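Side-chain contact in D-aminoacid aminotransferase-like PLP-dependent enzyme (Haemophilus somnus, PDB 3CEB), which is a pyridoxal-phosphate enzyme that probably acts as a 4-amino-4-deoxychorismate lyase, releasing 4-aminobenzoate and pyruvate: residues F5-T10 against L33-K38. Numbering follows the deposited sequence.
Sequences FPLFET and LKFYPK. With SO4 (sulfate ion), chain B.
P6, just before strand 7-14, and L7, its first residue, pack on F35 in the last turn of helix 21-35 through apolar contact alone. The compact proline ring offers its CB and CG to the far end of the phenyl group, with P6 CG 3.6 Å from F35 CE2, while L7 CD1 lies 4.0 Å from F35 CG near the ring's root. F35 thus spans both neighbours; its CG stands anti to the backbone N (chi1 -163°), which carries the ring out toward the strand. A flat, wide phenyl suits this place, and the buried leucine offers a slim methyl branch to slip past it. F104 touches both L7 and F35.

Y36, where the chain leaves the helix, adds the polar part. F35 CD2 lies against one face of its ring, displaced toward the rim. Tyrosine suits this place as an aromatic whose hydroxyl, 3.9 Å from P6 CG, can also donate a 2.6 Å hydrogen bond from Y36 OH to sulfate O3, which sits at the ring's edge, in its plane. H72 also binds this ion, which probably came from the crystallisation liquor.

Helix-on-sheet packing of this kind, here joining the C-terminal end of helix 21-35 to an antiparallel sheet, belongs to the N-terminal α/β domain of class IV aminotransferase-fold enzymes.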
loop_
_atom_site.group_PDB
_atom_site.type_symbol
_atom_site.label_atom_id
_atom_site.label_comp_id
_atom_site.label_asym_id
_atom_site.label_seq_id
_atom_site.Cartn_x
_atom_site.Cartn_y
_atom_site.Cartn_z
ATOM N N PHE A 5 13.216 11.019 -7.369
ATOM C CA PHE A 5 12.361 9.878 -7.526
ATOM C C PHE A 5 11.070 10.130 -6.777
ATOM O O PHE A 5 11.009 9.984 -5.564
ATOM C CB PHE A 5 13.056 8.676 -6.943
ATOM C CG PHE A 5 14.369 8.395 -7.580
ATOM C CD1 PHE A 5 14.428 7.859 -8.857
ATOM C CD2 PHE A 5 15.545 8.665 -6.915
ATOM C CE1 PHE A 5 15.624 7.633 -9.442
ATOM C CE2 PHE A 5 16.747 8.435 -7.511
ATOM C CZ PHE A 5 16.786 7.907 -8.755
ATOM N N PRO A 6 10.015 10.480 -7.490
ATOM C CA PRO A 6 8.797 10.912 -6.821
ATOM C C PRO A 6 7.740 9.850 -6.614
ATOM O O PRO A 6 6.688 10.125 -6.065
ATOM C CB PRO A 6 8.269 11.943 -7.783
ATOM C CG PRO A 6 8.644 11.357 -9.114
ATOM C CD PRO A 6 9.981 10.735 -8.934
ATOM N N LEU A 7 8.028 8.643 -7.040
ATOM C CA LEU A 7 7.131 7.516 -6.836
ATOM C C LEU A 7 7.919 6.291 -6.314
ATOM O O LEU A 7 9.129 6.195 -6.478
ATOM C CB LEU A 7 6.479 7.139 -8.175
ATOM C CG LEU A 7 5.623 8.175 -8.891
ATOM C CD1 LEU A 7 5.358 7.799 -10.347
ATOM C CD2 LEU A 7 4.344 8.351 -8.145
ATOM N N PHE A 8 7.224 5.345 -5.695
ATOM C CA PHE A 8 7.859 4.069 -5.299
ATOM C C PHE A 8 6.906 2.876 -5.179
ATOM O O PHE A 8 5.680 3.024 -5.235
ATOM C CB PHE A 8 8.615 4.232 -4.001
ATOM C CG PHE A 8 7.748 4.444 -2.795
ATOM C CD1 PHE A 8 7.198 5.663 -2.535
ATOM C CD2 PHE A 8 7.548 3.417 -1.868
ATOM C CE1 PHE A 8 6.439 5.864 -1.378
ATOM C CE2 PHE A 8 6.788 3.619 -0.724
ATOM C CZ PHE A 8 6.232 4.823 -0.487
ATOM N N GLU A 9 7.518 1.700 -5.051
ATOM C CA GLU A 9 6.810 0.439 -4.857
ATOM C C GLU A 9 7.497 -0.273 -3.684
ATOM O O GLU A 9 8.716 -0.199 -3.541
ATOM C CB GLU A 9 6.878 -0.426 -6.123
ATOM C CG GLU A 9 5.964 0.059 -7.261
ATOM C CD GLU A 9 4.471 -0.172 -6.981
ATOM O OE1 GLU A 9 4.154 -1.152 -6.281
ATOM O OE2 GLU A 9 3.622 0.642 -7.440
ATOM N N THR A 10 6.733 -0.927 -2.826
ATOM C CA THR A 10 7.302 -1.686 -1.727
ATOM C C THR A 10 6.914 -3.134 -1.934
ATOM O O THR A 10 5.733 -3.470 -1.943
ATOM C CB THR A 10 6.761 -1.175 -0.402
ATOM O OG1 THR A 10 7.067 0.210 -0.315
ATOM C CG2 THR A 10 7.383 -1.863 0.789
ATOM N N LEU A 33 2.174 5.992 -16.714
ATOM C CA LEU A 33 1.221 6.599 -17.657
ATOM C C LEU A 33 0.492 7.831 -17.113
ATOM O O LEU A 33 0.261 8.794 -17.827
ATOM C CB LEU A 33 0.186 5.572 -18.111
ATOM C CG LEU A 33 0.764 4.465 -18.994
ATOM C CD1 LEU A 33 -0.241 3.276 -19.159
ATOM C CD2 LEU A 33 1.166 5.075 -20.318
ATOM N N LYS A 34 0.118 7.813 -15.850
ATOM C CA LYS A 34 -0.584 8.968 -15.284
ATOM C C LYS A 34 0.391 10.134 -15.033
ATOM O O LYS A 34 0.147 11.251 -15.453
ATOM C CB LYS A 34 -1.299 8.599 -13.984
ATOM C CG LYS A 34 -2.113 9.752 -13.420
ATOM C CD LYS A 34 -2.678 9.460 -12.013
ATOM C CE LYS A 34 -3.655 10.562 -11.535
ATOM N NZ LYS A 34 -4.544 10.056 -10.433
ATOM N N PHE A 35 1.511 9.841 -14.390
ATOM C CA PHE A 35 2.478 10.858 -13.937
ATOM C C PHE A 35 3.304 11.454 -15.077
ATOM O O PHE A 35 3.721 12.597 -15.005
ATOM C CB PHE A 35 3.435 10.227 -12.910
ATOM C CG PHE A 35 4.202 11.215 -12.069
ATOM C CD1 PHE A 35 3.633 11.784 -10.937
ATOM C CD2 PHE A 35 5.497 11.539 -12.362
ATOM C CE1 PHE A 35 4.335 12.677 -10.141
ATOM C CE2 PHE A 35 6.196 12.443 -11.565
ATOM C CZ PHE A 35 5.605 12.996 -10.454
ATOM N N TYR A 36 3.549 10.670 -16.121
ATOM C CA TYR A 36 4.360 11.107 -17.268
ATOM C C TYR A 36 3.572 11.019 -18.558
ATOM O O TYR A 36 4.033 10.467 -19.542
ATOM C CB TYR A 36 5.622 10.255 -17.388
ATOM C CG TYR A 36 6.547 10.352 -16.183
ATOM C CD1 TYR A 36 7.284 11.504 -15.918
ATOM C CD2 TYR A 36 6.717 9.265 -15.331
ATOM C CE1 TYR A 36 8.177 11.560 -14.789
ATOM C CE2 TYR A 36 7.577 9.297 -14.260
ATOM C CZ TYR A 36 8.289 10.439 -13.977
ATOM O OH TYR A 36 9.079 10.419 -12.861
ATOM N N PRO A 37 2.363 11.578 -18.567
ATOM C CA PRO A 37 1.593 11.422 -19.791
ATOM C C PRO A 37 2.291 12.101 -20.994
ATOM O O PRO A 37 3.106 13.036 -20.844
ATOM C CB PRO A 37 0.302 12.153 -19.438
ATOM C CG PRO A 37 0.808 13.367 -18.627
ATOM C CD PRO A 37 1.899 12.740 -17.761
ATOM N N LYS A 38 1.988 11.625 -22.188
ATOM C CA LYS A 38 2.536 12.244 -23.424
ATOM C C LYS A 38 3.990 11.747 -23.612
ATOM O O LYS A 38 4.577 11.942 -24.664
ATOM C CB LYS A 38 2.447 13.786 -23.361
HETATM S S SO4 B . 11.490 12.698 -13.600
HETATM O O1 SO4 B . 11.546 11.598 -14.581
HETATM O O2 SO4 B . 10.863 13.862 -14.170
HETATM O O3 SO4 B . 10.697 12.437 -12.406
HETATM O O4 SO4 B . 12.868 12.946 -13.226
#